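Local coordinates for putative glutaryl-CoA dehydrogenase (Thermus thermophilus, PDB 2EBA), which belongs to the acyl-CoA dehydrogenase family of flavoproteins and binds flavin-adenine dinucleotide, at residues P49-A52 against F56-P59. Numbering follows the deposited sequence.
Sequences PRFA and FLGP
Phe51 and Phe56 meet through their ring carbons, CD1 of Phe51 lying 3.5 Å from CD2 of Phe56 and CG of Phe51 lying 3.8 Å from that same CD2. The ring centroids are 5.6 Å apart and the planes are inclined by 35°, so the two rings cross obliquely. Both side chains take the same first torsion, with CG anti to the carbonyl carbon and beside its own backbone N (chi1 -63° in Phe51), and from there the rings meet through CD1 and CD2.

A backbone bond accompanies the ring contact. Phe56 N donates to Phe51 O over 2.9 Å with an N-H...O angle of 157°, an i+5 bond that draws the chain leaving helix 48-54 back against its last turn, consistent with holding Phe56 beside Phe51. One residue further on, a direct bond gives way to water: a water molecule accepts from Leu57 N at 3.0 Å and lies 3.1 Å from Ala52 O, to which it probably donates, bridging the next carbonyl of the helix to the next amide of the loop.

Leu57 divides its two methyls between consecutive helix residues. CD1 packs 3.6 Å from CB of Phe51, while CD2 lies 3.8 Å from CB of Ala52 and equally near its CA.

Helices 72-85, 87-107 and 13-29 surround the contact: Leu82 and Val93 touch Phe51, Ile78 and Ala22 touch Phe56, and Met101 touches Leu57. The 6→1 backbone bond from Phe56 N to Phe51 O, with an apolar contact between the same two residues, is consistent with a Schellman-type C-cap where short helix 48-54 turns into its following loop, within the helical N-terminal domain of the acyl-CoA dehydrogenase fold.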
# COMPACT_ATOMS: atom_id res chain seq x y z
N PRO A 49 -8.79 6.73 -41.24
CA PRO A 49 -8.19 6.32 -42.51
C PRO A 49 -6.66 6.29 -42.38
O PRO A 49 -6.00 5.46 -43.02
CB PRO A 49 -8.67 7.39 -43.52
CG PRO A 49 -9.60 8.30 -42.70
CD PRO A 49 -9.99 7.55 -41.48
N ARG A 50 -6.09 7.15 -41.55
CA ARG A 50 -4.63 7.17 -41.37
C ARG A 50 -4.20 5.85 -40.69
O ARG A 50 -3.20 5.26 -41.08
CB ARG A 50 -4.16 8.33 -40.49
CG ARG A 50 -4.45 9.68 -41.15
CD ARG A 50 -3.76 9.84 -42.50
NE ARG A 50 -2.34 10.05 -42.31
CZ ARG A 50 -1.40 9.15 -42.58
NH1 ARG A 50 -1.74 7.94 -43.05
NH2 ARG A 50 -0.12 9.43 -42.35
N PHE A 51 -4.93 5.39 -39.67
CA PHE A 51 -4.58 4.13 -38.98
C PHE A 51 -4.66 2.99 -39.98
O PHE A 51 -3.85 2.08 -39.94
CB PHE A 51 -5.56 3.78 -37.86
CG PHE A 51 -5.59 4.77 -36.74
CD1 PHE A 51 -4.57 5.68 -36.52
CD2 PHE A 51 -6.67 4.77 -35.87
CE1 PHE A 51 -4.65 6.57 -35.46
CE2 PHE A 51 -6.74 5.65 -34.81
CZ PHE A 51 -5.74 6.55 -34.61
N ALA A 52 -5.69 3.03 -40.82
CA ALA A 52 -5.90 1.99 -41.83
C ALA A 52 -4.67 1.95 -42.73
O ALA A 52 -4.10 0.89 -42.97
CB ALA A 52 -7.14 2.29 -42.64
N PHE A 56 -2.75 -0.30 -38.78
CA PHE A 56 -3.10 -0.40 -37.38
C PHE A 56 -4.36 -1.18 -37.17
O PHE A 56 -4.68 -1.56 -36.05
CB PHE A 56 -3.39 0.97 -36.80
CG PHE A 56 -2.18 1.78 -36.53
CD1 PHE A 56 -0.91 1.29 -36.80
CD2 PHE A 56 -2.32 3.04 -35.95
CE1 PHE A 56 0.20 2.04 -36.51
CE2 PHE A 56 -1.20 3.82 -35.65
CZ PHE A 56 0.06 3.31 -35.92
N LEU A 57 -5.11 -1.39 -38.24
CA LEU A 57 -6.35 -2.08 -38.06
C LEU A 57 -6.28 -3.56 -38.31
O LEU A 57 -6.22 -4.02 -39.48
CB LEU A 57 -7.37 -1.41 -38.94
CG LEU A 57 -8.05 -0.19 -38.28
CD1 LEU A 57 -7.13 0.63 -37.31
CD2 LEU A 57 -8.52 0.74 -39.42
N GLY A 58 -6.35 -4.31 -37.21
CA GLY A 58 -6.27 -5.75 -37.27
C GLY A 58 -4.91 -6.09 -37.83
O GLY A 58 -4.80 -6.86 -38.78
N PRO A 59 -3.83 -5.59 -37.20
CA PRO A 59 -2.48 -5.87 -37.69
C PRO A 59 -2.05 -7.31 -37.89
O PRO A 59 -1.32 -7.60 -38.83
CB PRO A 59 -1.58 -5.11 -36.71
CG PRO A 59 -2.37 -5.06 -35.47
CD PRO A 59 -3.80 -4.94 -35.88
O HOH W 1 -5.14 -1.50 -41.24